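Local structure of immunoreactive 84kD antigen PG93 (Porphyromonas gingivalis, 5M11) at residues G11-L16 with M657-G662; G735-A740 with I752-I757. The protein serves as an essential bacterial-surface component of the type IX secretion system of an oral bacterium and binds zinc and calcium ions. All blocks are in the same frame, centred on the assembly; numbering follows the deposited sequence.

Contact 1: G11-L16 with M657-G662; sequences GIWNTL and MTFQTG
I12 opens the pairing with its carbonyl: Q660 N donates to I12 O at 3.0 Å, lying in the carbonyl plane. I12 CG2, anti to the backbone N, rests against the F659 ring, 3.5 Å from F659 CE1, the two side chains running side by side. W13 follows on the same face of the sheet as F659 and M657. With CG anti to the carbonyl carbon (chi1 -69°), the indole swings so that one face of its six-membered ring is covered by F659, whose CB sits 4.3 Å from the ring centroid, almost on its normal. The two rings meet obliquely, planes at 56°, and F624 adds an edge-to-face ring. M657, bent at chi3, brings CE to 3.5 Å from W13 CE3 of the same ring, and its SD stands obliquely beside that ring, 5.2 Å from the centroid, a Met-aromatic contact. N14 turns to the opposite face and is gripped through its backbone, N14 N to T658 O and T658 N to N14 O. Strand 13-16, from the start of the chain, thus completes the last four-stranded blade, antiparallel and outermost beside strands from 636-660, the 'Velcro' closure characteristic of beta-propellers. T15 then lays CG2 3.8 Å from M657 CE, while T15 OG1 hydrogen-bonds to D55 OD2. Lastly, L16 crosses T658 at about a right angle, L16 CD1 to T658 CG2 3.5 Å.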
ATOM      1  N   GLY A  11       0.717 -12.404 -15.287  1.00 66.53           N
ATOM      2  CA  GLY A  11      -0.314 -11.377 -15.349  1.00 65.80           C
ATOM      3  C   GLY A  11       0.260  -9.986 -15.197  1.00 66.92           C
ATOM      4  O   GLY A  11       1.132  -9.765 -14.352  1.00 65.04           O
ATOM      5  N   ILE A  12      -0.265  -9.036 -15.992  1.00 62.71           N
ATOM      6  CA  ILE A  12       0.158  -7.632 -16.121  1.00 60.01           C
ATOM      7  C   ILE A  12       0.229  -6.864 -14.756  1.00 59.82           C
ATOM      8  O   ILE A  12       1.199  -6.137 -14.559  1.00 57.85           O
ATOM      9  CB  ILE A  12      -0.763  -6.938 -17.168  1.00 64.26           C
ATOM     10  CG1 ILE A  12      -0.271  -7.302 -18.589  1.00 66.03           C
ATOM     11  CG2 ILE A  12      -0.866  -5.415 -16.985  1.00 62.68           C
ATOM     12  CD1 ILE A  12      -1.336  -7.182 -19.740  1.00 83.35           C
ATOM     13  N   TRP A  13      -0.762  -7.007 -13.855  1.00 56.34           N
ATOM     14  CA  TRP A  13      -0.761  -6.361 -12.528  1.00 54.63           C
ATOM     15  C   TRP A  13      -0.465  -7.371 -11.448  1.00 60.17           C
ATOM     16  O   TRP A  13      -0.982  -8.494 -11.494  1.00 62.50           O
ATOM     17  CB  TRP A  13      -2.113  -5.691 -12.201  1.00 54.37           C
ATOM     18  CG  TRP A  13      -2.457  -4.483 -13.023  1.00 55.36           C
ATOM     19  CD1 TRP A  13      -3.069  -4.471 -14.242  1.00 59.54           C
ATOM     20  CD2 TRP A  13      -2.262  -3.102 -12.655  1.00 53.75           C
ATOM     21  NE1 TRP A  13      -3.251  -3.172 -14.667  1.00 58.85           N
ATOM     22  CE2 TRP A  13      -2.772  -2.312 -13.707  1.00 58.32           C
ATOM     23  CE3 TRP A  13      -1.721  -2.457 -11.530  1.00 53.13           C
ATOM     24  CZ2 TRP A  13      -2.732  -0.908 -13.681  1.00 56.79           C
ATOM     25  CZ3 TRP A  13      -1.694  -1.070 -11.500  1.00 53.74           C
ATOM     26  CH2 TRP A  13      -2.186  -0.311 -12.571  1.00 55.10           C
ATOM     27  N   ASN A  14       0.317  -6.966 -10.444  1.00 55.40           N
ATOM     28  CA  ASN A  14       0.618  -7.802  -9.287  1.00 55.07           C
ATOM     29  C   ASN A  14       0.796  -6.941  -8.023  1.00 56.51           C
ATOM     30  O   ASN A  14       1.085  -5.743  -8.137  1.00 54.61           O
ATOM     31  CB  ASN A  14       1.835  -8.688  -9.540  1.00 57.05           C
ATOM     32  CG  ASN A  14       1.449 -10.143  -9.655  1.00104.94           C
ATOM     33  OD1 ASN A  14       1.435 -10.717 -10.752  1.00105.51           O
ATOM     34  ND2 ASN A  14       1.047 -10.756  -8.533  1.00103.01           N
ATOM     35  N   THR A  15       0.581  -7.541  -6.824  1.00 52.41           N
ATOM     36  CA  THR A  15       0.741  -6.831  -5.551  1.00 51.47           C
ATOM     37  C   THR A  15       1.850  -7.468  -4.708  1.00 56.18           C
ATOM     38  O   THR A  15       1.939  -8.703  -4.589  1.00 55.85           O
ATOM     39  CB  THR A  15      -0.563  -6.753  -4.764  1.00 59.64           C
ATOM     40  OG1 THR A  15      -1.018  -8.069  -4.513  1.00 67.76           O
ATOM     41  CG2 THR A  15      -1.648  -5.986  -5.489  1.00 58.98           C
ATOM     42  N   LEU A  16       2.686  -6.601  -4.106  1.00 52.54           N
ATOM     43  CA  LEU A  16       3.813  -6.997  -3.262  1.00 52.49           C
ATOM     44  C   LEU A  16       3.544  -6.503  -1.808  1.00 58.20           C
ATOM     45  O   LEU A  16       4.108  -5.510  -1.306  1.00 57.62           O
ATOM     46  CB  LEU A  16       5.123  -6.457  -3.880  1.00 50.69           C
ATOM     47  CG  LEU A  16       5.566  -7.108  -5.218  1.00 54.74           C
ATOM     48  CD1 LEU A  16       6.500  -6.229  -5.957  1.00 53.03           C
ATOM     49  CD2 LEU A  16       6.304  -8.445  -4.981  1.00 60.52           C
ATOM     50  N   MET A 657       2.674  -2.369  -5.682  1.00 59.54           N
ATOM     51  CA  MET A 657       2.108  -2.944  -6.897  1.00 59.31           C
ATOM     52  C   MET A 657       3.137  -2.912  -8.014  1.00 61.47           C
ATOM     53  O   MET A 657       4.091  -2.128  -7.946  1.00 58.73           O
ATOM     54  CB  MET A 657       0.886  -2.135  -7.331  1.00 62.05           C
ATOM     55  CG  MET A 657      -0.311  -2.381  -6.525  1.00 66.73           C
ATOM     56  SD  MET A 657      -1.740  -1.832  -7.461  1.00 71.92           S
ATOM     57  CE  MET A 657      -2.220  -3.370  -8.200  1.00 69.32           C
ATOM     58  N   THR A 658       2.935  -3.757  -9.050  1.00 58.63           N
ATOM     59  CA  THR A 658       3.779  -3.797 -10.249  1.00 57.11           C
ATOM     60  C   THR A 658       2.923  -3.951 -11.480  1.00 58.23           C
ATOM     61  O   THR A 658       2.066  -4.839 -11.531  1.00 59.08           O
ATOM     62  CB  THR A 658       4.861  -4.897 -10.237  1.00 63.54           C
ATOM     63  OG1 THR A 658       4.261  -6.193 -10.270  1.00 68.46           O
ATOM     64  CG2 THR A 658       5.822  -4.761  -9.115  1.00 56.32           C
ATOM     65  N   PHE A 659       3.210  -3.116 -12.484  1.00 51.12           N
ATOM     66  CA  PHE A 659       2.542  -3.112 -13.775  1.00 50.92           C
ATOM     67  C   PHE A 659       3.573  -3.386 -14.865  1.00 55.10           C
ATOM     68  O   PHE A 659       4.633  -2.749 -14.884  1.00 51.44           O
ATOM     69  CB  PHE A 659       1.824  -1.768 -13.986  1.00 52.38           C
ATOM     70  CG  PHE A 659       1.246  -1.567 -15.360  1.00 55.06           C
ATOM     71  CD1 PHE A 659       0.018  -2.123 -15.702  1.00 59.04           C
ATOM     72  CD2 PHE A 659       1.927  -0.825 -16.316  1.00 57.06           C
ATOM     73  CE1 PHE A 659      -0.514  -1.946 -16.972  1.00 60.58           C
ATOM     74  CE2 PHE A 659       1.402  -0.662 -17.594  1.00 61.29           C
ATOM     75  CZ  PHE A 659       0.185  -1.230 -17.913  1.00 60.68           C
ATOM     76  N   GLN A 660       3.279  -4.360 -15.760  1.00 56.03           N
ATOM     77  CA  GLN A 660       4.187  -4.699 -16.869  1.00 56.64           C
ATOM     78  C   GLN A 660       3.966  -3.685 -17.954  1.00 61.95           C
ATOM     79  O   GLN A 660       2.901  -3.679 -18.584  1.00 64.94           O
ATOM     80  CB  GLN A 660       3.988  -6.145 -17.366  1.00 59.76           C
ATOM     81  CG  GLN A 660       4.799  -6.509 -18.627  1.00 68.97           C
ATOM     82  CD  GLN A 660       6.296  -6.320 -18.509  1.00 73.31           C
ATOM     83  OE1 GLN A 660       6.875  -5.387 -19.089  1.00 69.06           O
ATOM     84  NE2 GLN A 660       6.960  -7.243 -17.819  1.00 55.49           N
ATOM     85  N   THR A 661       4.953  -2.789 -18.117  1.00 56.63           N
ATOM     86  CA  THR A 661       4.960  -1.644 -19.027  1.00 56.87           C
ATOM     87  C   THR A 661       5.158  -2.073 -20.501  1.00 64.51           C
ATOM     88  O   THR A 661       4.658  -1.390 -21.415  1.00 65.18           O
ATOM     89  CB  THR A 661       6.048  -0.667 -18.554  1.00 61.58           C
ATOM     90  OG1 THR A 661       5.800  -0.382 -17.185  1.00 56.69           O
ATOM     91  CG2 THR A 661       6.032   0.654 -19.292  1.00 67.08           C
ATOM     92  N   GLY A 662       5.881  -3.178 -20.715  1.00 82.08           N
ATOM     93  CA  GLY A 662       6.200  -3.668 -22.053  1.00 80.55           C
ATOM     94  C   GLY A 662       7.323  -2.845 -22.654  1.00 87.27           C
ATOM     95  O   GLY A 662       7.487  -2.789 -23.871  1.00 85.84           O
TER

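Contact 2: G735-A740 with I752-I757; sequences GVYAVA and IRFAVI
Strands 735-742 and 749-756 form an antiparallel beta hairpin at the C-terminal end of the chain, 749-756 being the outermost strand of a four-stranded antiparallel sheet, though A755 and I757 also bond to L681, consistent with the C-terminal beta-sandwich domain known from proteins exported by the type IX secretion system. Six backbone bonds lace the strands in three hydrogen-bonded pairs, G735 with V756, Y737 with F754 and V739 with I752. Most are straight; V756 N reaches G735 O at 2.8 Å almost along the C=O axis. At G735 a positive phi of 140° would press any CB against the preceding carbonyl.

The packed face carries Y737, V739, I752, F754 and V756. F754 has CG between the backbone N and the carbonyl carbon (chi1 74°), which brings its ring across the hairpin: Y737 CB lies over one face, 4.0 Å from the centroid, while V739 CG2 meets the edge near the ring plane, 3.7 Å from F754 CE2. I752 CG1 lies 3.8 Å from V739 CB. The ring of Y737 obliquely meets V756 CG2, and its OH bonds to A733 O. V676, I691 and V689 cover this face from strands 675-677 and 689-692, so this is the mainly buried, apolar side, with I752 partly exposed.

The other face holds small or solvent-facing groups. A738 is buried against T703 of strand 699-703, and its CB lies 4.0 Å from R753 CG. A755 CB is 4.4 Å from V736 CG2, a loose contact. Both V736 and R753 are exposed: the arginine runs extended from CG to NE and crosses the valine at about a right angle, leaving R753 NH1 3.4 Å from V736 CG1.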
ATOM      1  N   GLY A 735     -13.774 -13.937 -42.495  1.00 76.75           N
ATOM      2  CA  GLY A 735     -12.484 -14.243 -43.090  1.00 75.41           C
ATOM      3  C   GLY A 735     -11.367 -14.352 -42.086  1.00 77.78           C
ATOM      4  O   GLY A 735     -11.597 -14.293 -40.871  1.00 76.70           O
ATOM      5  N   VAL A 736     -10.145 -14.539 -42.606  1.00 74.30           N
ATOM      6  CA  VAL A 736      -8.929 -14.674 -41.816  1.00 71.92           C
ATOM      7  C   VAL A 736      -8.168 -13.376 -41.947  1.00 76.99           C
ATOM      8  O   VAL A 736      -7.830 -12.957 -43.056  1.00 78.74           O
ATOM      9  CB  VAL A 736      -8.104 -15.920 -42.224  1.00 76.78           C
ATOM     10  CG1 VAL A 736      -6.657 -15.816 -41.762  1.00 75.41           C
ATOM     11  CG2 VAL A 736      -8.743 -17.186 -41.667  1.00 78.29           C
ATOM     12  N   TYR A 737      -7.957 -12.717 -40.814  1.00 72.73           N
ATOM     13  CA  TYR A 737      -7.265 -11.436 -40.750  1.00 72.09           C
ATOM     14  C   TYR A 737      -5.898 -11.662 -40.124  1.00 74.99           C
ATOM     15  O   TYR A 737      -5.664 -12.721 -39.528  1.00 74.14           O
ATOM     16  CB  TYR A 737      -8.126 -10.395 -39.991  1.00 73.00           C
ATOM     17  CG  TYR A 737      -9.409 -10.082 -40.740  1.00 77.03           C
ATOM     18  CD1 TYR A 737      -9.456  -9.063 -41.684  1.00 80.07           C
ATOM     19  CD2 TYR A 737     -10.548 -10.877 -40.583  1.00 78.74           C
ATOM     20  CE1 TYR A 737     -10.607  -8.815 -42.426  1.00 82.61           C
ATOM     21  CE2 TYR A 737     -11.700 -10.646 -41.330  1.00 81.81           C
ATOM     22  CZ  TYR A 737     -11.722  -9.615 -42.253  1.00 90.09           C
ATOM     23  OH  TYR A 737     -12.844  -9.358 -42.996  1.00 95.22           O
ATOM     24  N   ALA A 738      -4.969 -10.723 -40.342  1.00 71.45           N
ATOM     25  CA  ALA A 738      -3.609 -10.888 -39.858  1.00 71.34           C
ATOM     26  C   ALA A 738      -3.117  -9.663 -39.147  1.00 77.93           C
ATOM     27  O   ALA A 738      -3.408  -8.532 -39.537  1.00 78.13           O
ATOM     28  CB  ALA A 738      -2.680 -11.216 -41.007  1.00 73.97           C
ATOM     29  N   VAL A 739      -2.334  -9.913 -38.099  1.00 75.45           N
ATOM     30  CA  VAL A 739      -1.710  -8.927 -37.233  1.00 74.19           C
ATOM     31  C   VAL A 739      -0.195  -9.034 -37.439  1.00 77.98           C
ATOM     32  O   VAL A 739       0.421 -10.067 -37.115  1.00 78.07           O
ATOM     33  CB  VAL A 739      -2.141  -9.172 -35.762  1.00 77.11           C
ATOM     34  CG1 VAL A 739      -1.569  -8.115 -34.828  1.00 76.78           C
ATOM     35  CG2 VAL A 739      -3.660  -9.227 -35.645  1.00 76.15           C
ATOM     36  N   ALA A 740       0.383  -7.984 -38.043  1.00 74.06           N
ATOM     37  CA  ALA A 740       1.817  -7.897 -38.276  1.00 74.74           C
ATOM     38  C   ALA A 740       2.412  -6.980 -37.234  1.00 77.34           C
ATOM     39  O   ALA A 740       2.037  -5.805 -37.145  1.00 76.15           O
ATOM     40  CB  ALA A 740       2.102  -7.397 -39.674  1.00 77.22           C
ATOM     41  N   ILE A 752       0.862 -13.035 -36.904  1.00 75.95           N
ATOM     42  CA  ILE A 752      -0.128 -13.898 -36.262  1.00 74.78           C
ATOM     43  C   ILE A 752      -1.501 -13.664 -36.933  1.00 75.53           C
ATOM     44  O   ILE A 752      -1.792 -12.556 -37.393  1.00 74.21           O
ATOM     45  CB  ILE A 752      -0.149 -13.726 -34.717  1.00 76.61           C
ATOM     46  CG1 ILE A 752      -0.722 -12.368 -34.280  1.00 74.32           C
ATOM     47  CG2 ILE A 752       1.246 -13.981 -34.102  1.00 79.11           C
ATOM     48  CD1 ILE A 752      -1.398 -12.431 -32.962  1.00 81.95           C
ATOM     49  N   ARG A 753      -2.313 -14.718 -37.029  1.00 70.72           N
ATOM     50  CA  ARG A 753      -3.608 -14.637 -37.694  1.00 68.82           C
ATOM     51  C   ARG A 753      -4.757 -14.993 -36.749  1.00 71.67           C
ATOM     52  O   ARG A 753      -4.571 -15.790 -35.825  1.00 72.90           O
ATOM     53  CB  ARG A 753      -3.627 -15.568 -38.918  1.00 69.22           C
ATOM     54  CG  ARG A 753      -2.742 -15.122 -40.062  1.00 77.22           C
ATOM     55  CD  ARG A 753      -2.360 -16.304 -40.930  1.00 94.75           C
ATOM     56  NE  ARG A 753      -1.847 -15.894 -42.241  1.00108.24           N
ATOM     57  CZ  ARG A 753      -2.524 -15.993 -43.386  1.00126.49           C
ATOM     58  NH1 ARG A 753      -3.756 -16.494 -43.399  1.00108.02           N
ATOM     59  NH2 ARG A 753      -1.971 -15.599 -44.527  1.00118.42           N
ATOM     60  N   PHE A 754      -5.948 -14.404 -36.994  1.00 66.42           N
ATOM     61  CA  PHE A 754      -7.192 -14.651 -36.248  1.00 65.73           C
ATOM     62  C   PHE A 754      -8.384 -14.660 -37.221  1.00 70.51           C
ATOM     63  O   PHE A 754      -8.346 -13.991 -38.262  1.00 70.75           O
ATOM     64  CB  PHE A 754      -7.406 -13.637 -35.109  1.00 65.32           C
ATOM     65  CG  PHE A 754      -7.822 -12.260 -35.557  1.00 65.91           C
ATOM     66  CD1 PHE A 754      -9.168 -11.924 -35.673  1.00 70.27           C
ATOM     67  CD2 PHE A 754      -6.870 -11.297 -35.871  1.00 66.63           C
ATOM     68  CE1 PHE A 754      -9.552 -10.655 -36.110  1.00 71.17           C
ATOM     69  CE2 PHE A 754      -7.253 -10.018 -36.276  1.00 69.47           C
ATOM     70  CZ  PHE A 754      -8.590  -9.707 -36.395  1.00 69.06           C
ATOM     71  N   ALA A 755      -9.444 -15.395 -36.867  1.00 67.22           N
ATOM     72  CA  ALA A 755     -10.604 -15.529 -37.729  1.00 68.00           C
ATOM     73  C   ALA A 755     -11.828 -14.739 -37.250  1.00 70.17           C
ATOM     74  O   ALA A 755     -12.088 -14.651 -36.046  1.00 67.79           O
ATOM     75  CB  ALA A 755     -10.966 -16.996 -37.847  1.00 71.52           C
ATOM     76  N   VAL A 756     -12.571 -14.164 -38.232  1.00 67.76           N
ATOM     77  CA  VAL A 756     -13.871 -13.498 -38.078  1.00 69.14           C
ATOM     78  C   VAL A 756     -14.876 -14.466 -38.706  1.00 76.13           C
ATOM     79  O   VAL A 756     -14.717 -14.824 -39.874  1.00 77.30           O
ATOM     80  CB  VAL A 756     -13.950 -12.067 -38.673  1.00 73.24           C
ATOM     81  CG1 VAL A 756     -15.395 -11.578 -38.728  1.00 76.15           C
ATOM     82  CG2 VAL A 756     -13.087 -11.086 -37.878  1.00 70.56           C
ATOM     83  N   ILE A 757     -15.843 -14.968 -37.914  1.00 74.11           N
ATOM     84  CA  ILE A 757     -16.805 -15.973 -38.386  1.00 77.40           C
ATOM     85  C   ILE A 757     -18.252 -15.493 -38.241  1.00 83.96           C
ATOM     86  O   ILE A 757     -18.581 -14.797 -37.269  1.00 83.07           O
ATOM     87  CB  ILE A 757     -16.599 -17.354 -37.694  1.00 81.52           C
ATOM     88  CG1 ILE A 757     -16.728 -17.288 -36.151  1.00 81.89           C
ATOM     89  CG2 ILE A 757     -15.266 -17.971 -38.105  1.00 81.03           C
ATOM     90  CD1 ILE A 757     -17.177 -18.610 -35.501  1.00 95.96           C
TER

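Contact 1 ties the start of the chain to a strand more than 640 residues later, whereas contact 2 pairs neighbouring strands of a hairpin beyond it in sequence. They do not touch: their centres are about 29 Å apart and their nearest atoms about 14 Å. The centre of contact 1 is about 14 Å from the centre of the chain, that of contact 2 about 42 Å, near the far end of the C-terminal domain. A calcium ion is bound by E670, between the contacts in sequence, and by D743, just after strand 735-742. The side chain of Q660 in contact 1 is about 10 Å from that of E670 and about 11 Å from a bound calcium, while contact 2 itself is remote from the metal sites.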